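Local coordinates for pirin-like protein (PDB 2P17) that is of unproven function but binds one iron ion per subunit and, as a pirin-family protein, is built from two cupin-type beta domains, at residues 3-7 with 201-205; 65-71 with 83-87; 133-137 with 147-151; 152-156 with 180-184; 168-174 with 235-241. All coordinates share one frame; numbering follows the deposited sequence.

Contact 1: 3-7 with 201-205; sequences IQRRI and FGADN
Ile7 and Phe201 meet at an oblique angle: CG1 of Ile7 rests against CB of Phe201 at 3.8 Å, while the ring of Phe201 leads off into the protein interior. CG1 is placed there by a chi1 of -58°, which sets it opposite the carbonyl carbon of Ile7. Arg6 and Asp204 run alongside each other, pointing the same way, with guanidinium and carboxylate planes 46° apart. They make no salt bridge, since Arg6 NE stays 5.2 Å from Asp204 OD2; it is the aliphatic CG of Arg6 that lies at 3.5 Å from that oxygen. Ala203 CB packs between the CB of Gln4 and the CG of Arg6, on the exposed flank. One direct hydrogen bond joins the backbones, from Ala203 N to Arg5 O (2.9 Å). Water 1 links Ile7 N, Phe201 O and Asp204 N, and water 2 bridges Ile7 O to Asp204 OD2, 2.8 Å from the latter. Gly202, at positive phi, starts a type I turn ending at Asn205. This turn connects strands 198-201 and 206-209; Ile7 packs on Leu214 and Leu227, and Phe201 on Leu214 and Val229, so the contact lies against strands 212-216 and 224-231, both paired with strand 3-19.

Contact 2: 65-71 with 83-87; sequences YVISGEL and LGPGD
Gly69 O is buried here without a polar partner in the model, lying 3.3 Å from Pro85 CD, where the chain of 65-71 bends around a type II turn running from Gly84 to Asp87. On one flank of this turn Val66 is paired twice: its N donates almost linearly (175°) to Asp87 O, and its O accepts from Gly86 N at 2.8 Å. On the other flank Leu71 and Leu83 form an antiparallel hydrogen-bonded pair, N to O in both directions. Between the flanks, Val66 CG2 meets Leu83 CD1 at 3.7 Å, and CB of the same valine approaches Gly84 O. Glu70 crosses Pro85 at about a right angle; bent at chi2 (-67°), its chain folds back so that OE2 comes to 3.4 Å from Pro85 CD and OE1 to 3.5 Å from Gly84 CA. Asp87 OD2 closes the turn from inside, accepting from Gly84 N on its anti side, and is also salt-bridged to Arg133. Tyr65 lies obliquely along Gly86, its OH 3.7 Å from Gly86 CA, and that hydroxyl is hydrogen-bonded to Glu171. A phenylalanine here would probably leave Glu171 without this hydroxyl partner. Ile67 and Ser68 both face His110, a classic beta bulge at the corner where the strand changes sheet, an arrangement in keeping with the N-terminal cupin domain, whose predicted iron ligand Glu101 lies about 4 Å from Leu71, side chain to side chain.

Contact 3: 133-137 with 147-151; sequences RSKDM and IRVFS
Met137, a selenomethionine, and Phe150 form the close-packed half of this contact. CG of Met137 comes down obliquely on the ring at 3.6 Å from Phe150 CD1, the two side chains crossing at about a right angle. The chain of Met137 bends at chi2 (-56°) and again at chi3, which turns SE away from the ring, leaving it 5.1 Å from the centroid, 48° off the normal: a Met-aromatic contact of oblique type. CB of the same residue presses on Val149 O at 3.4 Å, a carbonyl buried here with no polar partner in the model, and also touches CG of Arg148. Ser134 adds its CA beside Phe150 CZ, completing the apolar patch. Phe150 and Ser151 both face Met169, a classic beta bulge at the corner where the chain of strand 145-149 passes to another face; of the short 3-10 segment 134-136, Ser134 is the residue that reaches this strand. Toward Arg148 the contact is looser and wetter. Ser134 OG sits over one face of the guanidinium, 3.3 Å from NE, but the angle is too poor for a hydrogen bond. Water 3 instead accepts a hydrogen bond from Arg148 NE at 2.8 Å, lying at the guanidinium edge and in its plane, and donates to Ser134 O and Met137 O. A single water thus ties the turn of 133-137 to the strand, where no direct hydrogen bond crosses. Arg148 NH1 is salt-bridged to Glu171.

Contact 4: 152-156 with 180-184; sequences GSSKG and VVQDL
Ser154 OG donates to Gln182 OE1 at 2.6 Å, approaching 31° out of the carbonyl plane, and Lys155 N donates to Asp183 OD1 at 2.7 Å on its syn side. These bonds fasten the short strand 153-154, half of a two-stranded antiparallel hairpin with 157-158, to strand 179-185 of the C-terminal cupin domain through side chains, without any backbone-to-backbone pairing. The amide of Gln182 is held at both ends: while OE1 receives the serine, NE2 gives one bond to Ser153 O, which lies in the amide plane and is met on a lone pair, and a second to Asp183 O at 2.9 Å. Three bonds therefore fix the rotation of the amide and tell its O from its N. CG of Gln182 stands opposite its own backbone N (chi1 174°), and a bend at chi2 swings the amide back toward Ser153. Asp183 has a different first torsion, with CG between N and the carbonyl carbon (chi1 55°), which turns the carboxylate to the backbone of Lys155. Water 4 extends this network, donating to Asp183 OD2 at 2.6 Å and accepting from Gly156 N, with Ser153 OG beside it. Ser154 OG is also bonded to Arg140. Farther out the contact becomes apolar and more exposed: the Lys155 chain runs obliquely over Val181 on its way to a salt bridge with Glu226, and its CE lies 3.9 Å from Val181 CG1.

Contact 5: 168-174 with 235-241; sequences TMVEMIV and LRLLLYA
Arg236 reaches across to the neighbouring strand with every part of its side chain. Its CB lies 4.1 Å from Met172 O; CG passes the same carbonyl and the CG1 of Ile173; CD comes to 4.0 Å from Glu171 OE2. NE and NH2 then both donate to that one oxygen, at 2.8 Å and 2.7 Å, in a side-on salt bridge that lies within 2° of the guanidinium plane but meets the carboxylate from above its own. A methyl covers the group as well: Ile173 CD1 sits over the centre of one guanidinium face, 3.8 Å above it. An extended chain from CG to NE, with CG opposite the backbone N (chi1 -170°), makes this reach possible. Around it, strands 168-174 and 235-241 run antiparallel at 170° in unbroken register, with Thr168, Val170, Met172 and Val174 in hydrogen-bonded pairs, as in a cupin beta-barrel. On the face of Val170 and Met172, Met172 CE meets Leu239 CD1; on the other, Met169, a selenomethionine, lies alongside Tyr240, with SE 4.9 Å from the ring centroid and oblique to it, a Met-aromatic contact, and with CE against Tyr240 CE1. A leucine in place of Arg236 would probably leave the Glu171 carboxylate without one of its positive partners and Ile173 without its flat neighbour. With Arg236, Arg148 and the Tyr65 hydroxyl converging on it, this buried carboxylate is likely to stay ionised.

Overall arrangement
From the N terminus, segment 3-7 meets 201-205, 194 residues on, so contact 1 closes a long loop within which contacts 2, 3 and 4 are nested. Contact 2 closes a short loop in the N-terminal cupin region; contact 3 follows it in series, joined to it through Asp87, Arg133 and Ser134. Contact 4 comes next and crosses contact 5, because 168-174 precedes 180-184 whereas 235-241 follows it. Contact 5 also crosses contact 1. With its centre about 8 Å from that of the chain, contact 5 touches all the others: Tyr65 reaches it from contact 2, tying the N-terminal cupin region to the C-terminal, Phe150 from contact 3, Gln182 from contact 4 and Phe201 from contact 1.

Contact 1: 3-7 with 201-205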
# COMPACT_ATOMS: atom_id res chain seq x y z
N ILE A 3 -5.46 -6.39 -21.89
CA ILE A 3 -4.63 -7.50 -21.48
C ILE A 3 -4.91 -7.78 -20.01
O ILE A 3 -4.83 -6.88 -19.17
CB ILE A 3 -3.14 -7.17 -21.73
CG1 ILE A 3 -2.87 -7.08 -23.24
CG2 ILE A 3 -2.23 -8.20 -21.05
CD1 ILE A 3 -1.60 -6.35 -23.62
N GLN A 4 -5.28 -9.02 -19.70
CA GLN A 4 -5.63 -9.43 -18.34
C GLN A 4 -4.41 -9.89 -17.56
O GLN A 4 -3.72 -10.84 -17.95
CB GLN A 4 -6.66 -10.57 -18.37
CG GLN A 4 -7.99 -10.17 -18.99
CD GLN A 4 -8.64 -9.01 -18.27
OE1 GLN A 4 -8.83 -9.05 -17.05
NE2 GLN A 4 -8.97 -7.97 -19.02
N ARG A 5 -4.16 -9.23 -16.43
CA ARG A 5 -3.10 -9.67 -15.54
C ARG A 5 -3.45 -10.98 -14.84
O ARG A 5 -4.63 -11.27 -14.59
CB ARG A 5 -2.77 -8.59 -14.52
CG ARG A 5 -2.16 -7.34 -15.17
CD ARG A 5 -1.02 -6.79 -14.33
NE ARG A 5 -0.58 -5.47 -14.80
CZ ARG A 5 0.55 -4.89 -14.41
NH1 ARG A 5 1.38 -5.50 -13.56
NH2 ARG A 5 0.88 -3.69 -14.85
N ARG A 6 -2.40 -11.74 -14.52
CA ARG A 6 -2.48 -13.00 -13.79
C ARG A 6 -1.88 -12.78 -12.40
O ARG A 6 -1.12 -11.82 -12.19
CB ARG A 6 -1.68 -14.09 -14.52
CG ARG A 6 -2.33 -14.61 -15.79
CD ARG A 6 -1.33 -15.38 -16.64
NE ARG A 6 -0.47 -14.48 -17.39
CZ ARG A 6 0.81 -14.23 -17.10
NH1 ARG A 6 1.40 -14.83 -16.07
NH2 ARG A 6 1.50 -13.38 -17.85
N ILE A 7 -2.21 -13.66 -11.47
CA ILE A 7 -1.55 -13.72 -10.18
C ILE A 7 -0.36 -14.68 -10.30
O ILE A 7 -0.54 -15.89 -10.51
CB ILE A 7 -2.51 -14.15 -9.05
CG1 ILE A 7 -3.71 -13.19 -8.94
CG2 ILE A 7 -1.74 -14.28 -7.72
CD1 ILE A 7 -3.33 -11.69 -8.88
N PHE A 201 -9.10 -13.93 -8.37
CA PHE A 201 -8.31 -12.80 -8.87
C PHE A 201 -7.62 -13.12 -10.17
O PHE A 201 -7.08 -14.20 -10.34
CB PHE A 201 -7.25 -12.42 -7.84
CG PHE A 201 -7.81 -11.96 -6.53
CD1 PHE A 201 -8.06 -10.61 -6.32
CD2 PHE A 201 -8.10 -12.87 -5.52
CE1 PHE A 201 -8.58 -10.18 -5.11
CE2 PHE A 201 -8.64 -12.44 -4.32
CZ PHE A 201 -8.88 -11.10 -4.11
N GLY A 202 -7.62 -12.15 -11.08
CA GLY A 202 -6.83 -12.24 -12.30
C GLY A 202 -7.43 -13.12 -13.36
O GLY A 202 -8.54 -13.64 -13.21
N ALA A 203 -6.67 -13.31 -14.44
CA ALA A 203 -7.14 -14.06 -15.59
C ALA A 203 -7.53 -15.51 -15.29
O ALA A 203 -8.45 -16.05 -15.93
CB ALA A 203 -6.09 -14.03 -16.69
N ASP A 204 -6.86 -16.11 -14.32
CA ASP A 204 -7.05 -17.52 -13.99
C ASP A 204 -7.90 -17.74 -12.74
O ASP A 204 -8.00 -18.88 -12.25
CB ASP A 204 -5.70 -18.22 -13.83
CG ASP A 204 -4.85 -18.14 -15.09
OD1 ASP A 204 -5.35 -18.51 -16.17
OD2 ASP A 204 -3.68 -17.72 -14.98
N ASN A 205 -8.49 -16.67 -12.20
CA ASN A 205 -9.36 -16.78 -11.03
C ASN A 205 -8.68 -17.48 -9.84
O ASN A 205 -9.23 -18.41 -9.24
CB ASN A 205 -10.70 -17.44 -11.38
CG ASN A 205 -11.48 -16.65 -12.41
OD1 ASN A 205 -11.71 -15.46 -12.24
ND2 ASN A 205 -11.91 -17.32 -13.47
O HOH W 1 -4.93 -15.01 -12.18
O HOH W 2 -2.80 -16.68 -12.58

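Contact 2: 65-71 with 83-87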
# COMPACT_ATOMS: atom_id res chain seq x y z
N TYR A 65 -0.78 2.72 6.04
CA TYR A 65 -2.22 2.54 6.08
C TYR A 65 -2.59 2.01 7.46
O TYR A 65 -2.03 1.00 7.91
CB TYR A 65 -2.71 1.58 4.98
CG TYR A 65 -4.20 1.25 5.09
CD1 TYR A 65 -5.15 1.98 4.38
CD2 TYR A 65 -4.63 0.21 5.90
CE1 TYR A 65 -6.51 1.69 4.49
CE2 TYR A 65 -6.00 -0.10 6.03
CZ TYR A 65 -6.92 0.64 5.32
OH TYR A 65 -8.27 0.34 5.45
N VAL A 66 -3.49 2.70 8.15
CA VAL A 66 -3.93 2.25 9.48
C VAL A 66 -5.16 1.36 9.33
O VAL A 66 -6.21 1.81 8.86
CB VAL A 66 -4.20 3.44 10.43
CG1 VAL A 66 -4.79 2.96 11.74
CG2 VAL A 66 -2.91 4.21 10.68
N ILE A 67 -5.02 0.09 9.69
CA ILE A 67 -6.15 -0.84 9.63
C ILE A 67 -7.09 -0.56 10.79
O ILE A 67 -8.31 -0.43 10.60
CB ILE A 67 -5.68 -2.32 9.64
CG1 ILE A 67 -4.69 -2.59 8.50
CG2 ILE A 67 -6.89 -3.27 9.57
CD1 ILE A 67 -3.97 -3.94 8.59
N SER A 68 -6.52 -0.45 11.99
CA SER A 68 -7.30 -0.18 13.19
C SER A 68 -6.44 0.54 14.21
O SER A 68 -5.20 0.52 14.13
CB SER A 68 -7.87 -1.48 13.77
OG SER A 68 -6.84 -2.35 14.19
N GLY A 69 -7.09 1.19 15.17
CA GLY A 69 -6.39 1.95 16.20
C GLY A 69 -6.17 3.40 15.83
O GLY A 69 -6.51 3.83 14.72
N GLU A 70 -5.62 4.16 16.77
CA GLU A 70 -5.38 5.58 16.59
C GLU A 70 -3.88 5.83 16.65
O GLU A 70 -3.24 5.52 17.66
CB GLU A 70 -6.11 6.40 17.66
CG GLU A 70 -7.63 6.18 17.69
CD GLU A 70 -8.37 6.70 16.46
OE1 GLU A 70 -7.84 7.60 15.76
OE2 GLU A 70 -9.49 6.20 16.19
N LEU A 71 -3.34 6.35 15.56
CA LEU A 71 -1.89 6.55 15.44
C LEU A 71 -1.49 8.02 15.56
O LEU A 71 -2.13 8.88 14.96
CB LEU A 71 -1.39 5.98 14.10
CG LEU A 71 0.13 5.93 13.82
CD1 LEU A 71 0.83 5.06 14.85
CD2 LEU A 71 0.41 5.42 12.43
N LEU A 83 -3.62 9.78 12.67
CA LEU A 83 -4.32 8.92 11.71
C LEU A 83 -5.26 8.02 12.47
O LEU A 83 -4.92 7.55 13.55
CB LEU A 83 -3.35 8.03 10.92
CG LEU A 83 -2.48 8.55 9.77
CD1 LEU A 83 -1.78 7.39 9.10
CD2 LEU A 83 -3.23 9.37 8.73
N GLY A 84 -6.43 7.78 11.89
CA GLY A 84 -7.36 6.79 12.44
C GLY A 84 -7.60 5.64 11.48
O GLY A 84 -6.96 5.57 10.42
N PRO A 85 -8.51 4.72 11.85
CA PRO A 85 -8.81 3.57 11.01
C PRO A 85 -9.17 3.96 9.59
O PRO A 85 -10.05 4.80 9.38
CB PRO A 85 -9.99 2.91 11.73
CG PRO A 85 -9.75 3.24 13.14
CD PRO A 85 -9.26 4.66 13.12
N GLY A 86 -8.47 3.36 8.63
CA GLY A 86 -8.73 3.61 7.21
C GLY A 86 -7.96 4.76 6.60
O GLY A 86 -8.06 4.99 5.40
N ASP A 87 -7.20 5.48 7.42
CA ASP A 87 -6.44 6.64 6.94
C ASP A 87 -5.04 6.25 6.48
O ASP A 87 -4.51 5.21 6.88
CB ASP A 87 -6.31 7.69 8.05
CG ASP A 87 -7.64 8.34 8.42
OD1 ASP A 87 -8.55 8.41 7.56
OD2 ASP A 87 -7.76 8.78 9.59

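Contact 3: 133-137 with 147-151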
# COMPACT_ATOMS: atom_id res chain seq x y z
N ARG A 133 -6.63 11.53 4.64
CA ARG A 133 -7.80 11.03 5.33
C ARG A 133 -8.70 10.28 4.35
O ARG A 133 -8.96 10.75 3.24
CB ARG A 133 -8.58 12.17 5.98
CG ARG A 133 -7.77 12.94 6.99
CD ARG A 133 -7.43 12.09 8.21
NE ARG A 133 -6.82 12.91 9.25
CZ ARG A 133 -6.66 12.55 10.51
NH1 ARG A 133 -7.05 11.35 10.92
NH2 ARG A 133 -6.10 13.39 11.37
N SER A 134 -9.17 9.12 4.78
CA SER A 134 -10.03 8.29 3.95
C SER A 134 -11.18 9.12 3.35
O SER A 134 -11.44 9.05 2.15
CB SER A 134 -10.58 7.14 4.79
OG SER A 134 -11.47 6.34 4.05
N LYS A 135 -11.81 9.93 4.19
CA LYS A 135 -12.99 10.70 3.78
C LYS A 135 -12.70 11.73 2.69
O LYS A 135 -13.61 12.16 1.98
CB LYS A 135 -13.63 11.37 5.00
CG LYS A 135 -12.76 12.46 5.62
NZ LYS A 135 -15.48 15.17 7.97
N ASP A 136 -11.43 12.12 2.55
CA ASP A 136 -11.04 13.15 1.58
C ASP A 136 -10.63 12.59 0.23
O ASP A 136 -10.39 13.35 -0.71
CB ASP A 136 -9.90 14.03 2.13
CG ASP A 136 -10.32 14.87 3.33
OD1 ASP A 136 -11.51 15.27 3.41
OD2 ASP A 136 -9.46 15.15 4.20
N MSE A 137 -10.53 11.26 0.12
CA MSE A 137 -10.09 10.63 -1.11
C MSE A 137 -11.24 10.44 -2.09
O MSE A 137 -12.38 10.18 -1.67
CB MSE A 137 -9.44 9.28 -0.84
CG MSE A 137 -8.17 9.33 -0.01
SE MSE A 137 -6.76 10.48 -0.74
CE MSE A 137 -6.94 11.98 0.50
N ILE A 147 -14.19 1.71 -4.66
CA ILE A 147 -12.75 1.72 -4.88
C ILE A 147 -12.28 3.11 -4.50
O ILE A 147 -12.57 4.08 -5.22
CB ILE A 147 -12.38 1.39 -6.34
CG1 ILE A 147 -12.96 0.02 -6.74
CG2 ILE A 147 -10.86 1.41 -6.52
CD1 ILE A 147 -14.28 0.14 -7.50
N ARG A 148 -11.60 3.21 -3.36
CA ARG A 148 -11.12 4.48 -2.83
C ARG A 148 -9.69 4.67 -3.27
O ARG A 148 -8.85 3.79 -3.09
CB ARG A 148 -11.21 4.47 -1.30
CG ARG A 148 -10.90 5.79 -0.64
CD ARG A 148 -11.22 5.72 0.84
NE ARG A 148 -12.67 5.65 1.08
CZ ARG A 148 -13.35 4.55 1.43
NH1 ARG A 148 -12.76 3.35 1.60
NH2 ARG A 148 -14.66 4.67 1.61
N VAL A 149 -9.41 5.81 -3.89
CA VAL A 149 -8.11 6.03 -4.51
C VAL A 149 -7.25 6.90 -3.58
O VAL A 149 -7.53 8.08 -3.39
CB VAL A 149 -8.25 6.70 -5.90
CG1 VAL A 149 -6.89 6.74 -6.61
CG2 VAL A 149 -9.28 5.95 -6.75
N PHE A 150 -6.19 6.30 -3.03
CA PHE A 150 -5.25 7.02 -2.17
C PHE A 150 -4.09 7.63 -2.93
O PHE A 150 -3.50 8.61 -2.49
CB PHE A 150 -4.74 6.11 -1.05
CG PHE A 150 -5.73 5.91 0.05
CD1 PHE A 150 -5.84 6.86 1.06
CD2 PHE A 150 -6.56 4.79 0.07
CE1 PHE A 150 -6.75 6.70 2.09
CE2 PHE A 150 -7.49 4.62 1.12
CZ PHE A 150 -7.58 5.58 2.11
N SER A 151 -3.78 7.04 -4.08
CA SER A 151 -2.73 7.55 -4.96
C SER A 151 -2.96 7.03 -6.36
O SER A 151 -3.47 5.92 -6.54
CB SER A 151 -1.35 7.12 -4.46
OG SER A 151 -0.32 7.77 -5.19
O HOH W 3 -13.40 8.26 0.39

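Contact 4: 152-156 with 180-184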
# COMPACT_ATOMS: atom_id res chain seq x y z
N GLY A 152 -2.58 7.82 -7.36
CA GLY A 152 -2.72 7.39 -8.74
C GLY A 152 -4.17 7.40 -9.17
O GLY A 152 -4.92 8.32 -8.82
N SER A 153 -4.56 6.40 -9.95
CA SER A 153 -5.90 6.44 -10.52
C SER A 153 -6.55 5.08 -10.68
O SER A 153 -5.87 4.05 -10.71
CB SER A 153 -5.87 7.11 -11.89
OG SER A 153 -5.13 6.30 -12.79
N SER A 154 -7.86 5.11 -10.78
CA SER A 154 -8.63 3.91 -11.03
C SER A 154 -9.74 4.30 -11.99
O SER A 154 -10.62 5.08 -11.64
CB SER A 154 -9.19 3.38 -9.71
OG SER A 154 -9.76 2.08 -9.86
N LYS A 155 -9.66 3.74 -13.20
CA LYS A 155 -10.57 4.09 -14.31
C LYS A 155 -10.76 5.61 -14.43
O LYS A 155 -11.87 6.12 -14.57
CB LYS A 155 -11.92 3.36 -14.19
CG LYS A 155 -11.83 1.84 -14.20
CD LYS A 155 -11.70 1.32 -15.59
CE LYS A 155 -11.71 -0.20 -15.62
NZ LYS A 155 -11.87 -0.65 -17.02
N GLY A 156 -9.64 6.33 -14.35
CA GLY A 156 -9.65 7.78 -14.55
C GLY A 156 -9.96 8.60 -13.30
O GLY A 156 -9.83 9.82 -13.33
N VAL A 180 -15.00 -6.48 -9.87
CA VAL A 180 -14.42 -5.14 -10.01
C VAL A 180 -13.19 -5.26 -10.89
O VAL A 180 -12.48 -6.27 -10.83
CB VAL A 180 -13.98 -4.57 -8.63
CG1 VAL A 180 -13.31 -3.21 -8.77
CG2 VAL A 180 -15.15 -4.45 -7.69
N VAL A 181 -12.93 -4.23 -11.69
CA VAL A 181 -11.74 -4.20 -12.54
C VAL A 181 -10.87 -3.00 -12.17
O VAL A 181 -11.37 -1.87 -12.06
CB VAL A 181 -12.14 -4.07 -14.03
CG1 VAL A 181 -10.91 -3.97 -14.90
CG2 VAL A 181 -12.99 -5.25 -14.46
N GLN A 182 -9.57 -3.26 -11.98
CA GLN A 182 -8.58 -2.19 -11.85
C GLN A 182 -7.68 -2.14 -13.10
O GLN A 182 -7.07 -3.15 -13.47
CB GLN A 182 -7.73 -2.41 -10.60
CG GLN A 182 -6.58 -1.41 -10.47
CD GLN A 182 -7.03 0.01 -10.19
OE1 GLN A 182 -7.98 0.23 -9.44
NE2 GLN A 182 -6.36 0.98 -10.80
N ASP A 183 -7.58 -0.96 -13.72
CA ASP A 183 -6.67 -0.73 -14.85
C ASP A 183 -5.27 -0.41 -14.36
O ASP A 183 -5.10 0.29 -13.36
CB ASP A 183 -7.17 0.43 -15.73
CG ASP A 183 -7.40 1.70 -14.93
OD1 ASP A 183 -8.06 1.63 -13.87
OD2 ASP A 183 -6.93 2.77 -15.37
N LEU A 184 -4.26 -0.93 -15.07
CA LEU A 184 -2.87 -0.61 -14.76
C LEU A 184 -2.08 -0.47 -16.04
O LEU A 184 -2.24 -1.28 -16.95
CB LEU A 184 -2.22 -1.72 -13.95
CG LEU A 184 -2.74 -1.94 -12.53
CD1 LEU A 184 -2.12 -3.21 -11.99
CD2 LEU A 184 -2.42 -0.73 -11.63
O HOH W 4 -6.95 5.28 -14.56
O HOH W 5 -3.58 3.15 -12.27

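Contact 5: 168-174 with 235-241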
# COMPACT_ATOMS: atom_id res chain seq x y z
N THR A 168 -0.05 3.78 -7.92
CA THR A 168 -1.49 3.62 -7.75
C THR A 168 -1.74 2.81 -6.50
O THR A 168 -1.21 1.70 -6.35
CB THR A 168 -2.10 2.97 -8.99
OG1 THR A 168 -2.12 3.94 -10.05
CG2 THR A 168 -3.52 2.46 -8.71
N MSE A 169 -2.51 3.38 -5.58
CA MSE A 169 -2.86 2.73 -4.33
C MSE A 169 -4.35 2.90 -4.13
O MSE A 169 -4.84 4.03 -4.05
CB MSE A 169 -2.10 3.32 -3.15
CG MSE A 169 -2.47 2.67 -1.82
SE MSE A 169 -1.52 3.56 -0.37
CE MSE A 169 -2.25 2.55 1.12
N VAL A 170 -5.06 1.77 -4.13
CA VAL A 170 -6.50 1.80 -4.00
C VAL A 170 -6.98 0.83 -2.95
O VAL A 170 -6.40 -0.25 -2.75
CB VAL A 170 -7.22 1.49 -5.35
CG1 VAL A 170 -6.87 2.52 -6.44
CG2 VAL A 170 -6.96 0.07 -5.83
N GLU A 171 -8.03 1.22 -2.25
CA GLU A 171 -8.71 0.34 -1.32
C GLU A 171 -10.03 -0.11 -1.92
O GLU A 171 -10.87 0.72 -2.28
CB GLU A 171 -8.93 1.06 0.00
CG GLU A 171 -9.62 0.21 1.06
CD GLU A 171 -9.89 1.01 2.30
OE1 GLU A 171 -10.12 2.22 2.16
OE2 GLU A 171 -9.91 0.41 3.40
N MSE A 172 -10.22 -1.43 -2.01
CA MSE A 172 -11.46 -1.98 -2.54
C MSE A 172 -12.27 -2.63 -1.45
O MSE A 172 -11.72 -3.41 -0.66
CB MSE A 172 -11.18 -3.02 -3.62
CG MSE A 172 -10.37 -2.52 -4.76
SE MSE A 172 -10.38 -3.88 -6.12
CE MSE A 172 -8.89 -3.29 -7.00
N ILE A 173 -13.55 -2.30 -1.41
CA ILE A 173 -14.52 -2.99 -0.56
C ILE A 173 -15.57 -3.54 -1.52
O ILE A 173 -16.25 -2.77 -2.22
CB ILE A 173 -15.16 -2.06 0.47
CG1 ILE A 173 -14.09 -1.42 1.38
CG2 ILE A 173 -16.16 -2.85 1.31
CD1 ILE A 173 -14.63 -0.36 2.35
N VAL A 174 -15.67 -4.86 -1.57
CA VAL A 174 -16.44 -5.52 -2.62
C VAL A 174 -17.43 -6.49 -1.99
O VAL A 174 -17.05 -7.32 -1.17
CB VAL A 174 -15.50 -6.28 -3.59
CG1 VAL A 174 -16.27 -6.79 -4.79
CG2 VAL A 174 -14.34 -5.37 -4.07
N LEU A 235 -15.30 -8.57 0.83
CA LEU A 235 -13.87 -8.45 0.57
C LEU A 235 -13.37 -7.02 0.78
O LEU A 235 -13.97 -6.07 0.28
CB LEU A 235 -13.58 -8.89 -0.87
CG LEU A 235 -12.18 -8.86 -1.48
CD1 LEU A 235 -11.26 -9.85 -0.78
CD2 LEU A 235 -12.26 -9.21 -2.94
N ARG A 236 -12.28 -6.89 1.52
CA ARG A 236 -11.60 -5.61 1.66
C ARG A 236 -10.12 -5.83 1.37
O ARG A 236 -9.51 -6.74 1.92
CB ARG A 236 -11.80 -5.02 3.06
CG ARG A 236 -11.31 -3.59 3.19
CD ARG A 236 -11.81 -2.96 4.49
NE ARG A 236 -11.55 -1.53 4.54
CZ ARG A 236 -12.22 -0.66 5.29
NH1 ARG A 236 -13.24 -1.06 6.06
NH2 ARG A 236 -11.89 0.62 5.26
N LEU A 237 -9.54 -5.00 0.50
CA LEU A 237 -8.14 -5.19 0.12
C LEU A 237 -7.49 -3.87 -0.27
O LEU A 237 -8.17 -2.90 -0.58
CB LEU A 237 -8.02 -6.21 -1.03
CG LEU A 237 -8.64 -5.84 -2.38
CD1 LEU A 237 -7.76 -4.90 -3.22
CD2 LEU A 237 -8.94 -7.11 -3.16
N LEU A 238 -6.16 -3.86 -0.23
CA LEU A 238 -5.36 -2.76 -0.74
C LEU A 238 -4.56 -3.23 -1.94
O LEU A 238 -3.91 -4.26 -1.88
CB LEU A 238 -4.41 -2.23 0.35
CG LEU A 238 -5.08 -1.55 1.54
CD1 LEU A 238 -4.08 -1.45 2.67
CD2 LEU A 238 -5.63 -0.19 1.16
N LEU A 239 -4.62 -2.48 -3.03
CA LEU A 239 -3.83 -2.76 -4.22
C LEU A 239 -2.77 -1.68 -4.37
O LEU A 239 -3.09 -0.48 -4.31
CB LEU A 239 -4.73 -2.81 -5.47
CG LEU A 239 -4.12 -3.16 -6.83
CD1 LEU A 239 -5.15 -3.84 -7.73
CD2 LEU A 239 -3.57 -1.90 -7.53
N TYR A 240 -1.53 -2.11 -4.58
CA TYR A 240 -0.40 -1.20 -4.75
C TYR A 240 0.28 -1.53 -6.06
O TYR A 240 0.62 -2.69 -6.29
CB TYR A 240 0.64 -1.43 -3.67
CG TYR A 240 0.23 -1.26 -2.23
CD1 TYR A 240 0.45 -0.05 -1.57
CD2 TYR A 240 -0.32 -2.31 -1.49
CE1 TYR A 240 0.14 0.10 -0.20
CE2 TYR A 240 -0.64 -2.17 -0.14
CZ TYR A 240 -0.41 -0.96 0.50
OH TYR A 240 -0.71 -0.83 1.84
N ALA A 241 0.51 -0.53 -6.92
CA ALA A 241 1.24 -0.77 -8.15
C ALA A 241 1.97 0.49 -8.52
O ALA A 241 1.44 1.58 -8.32
CB ALA A 241 0.30 -1.19 -9.26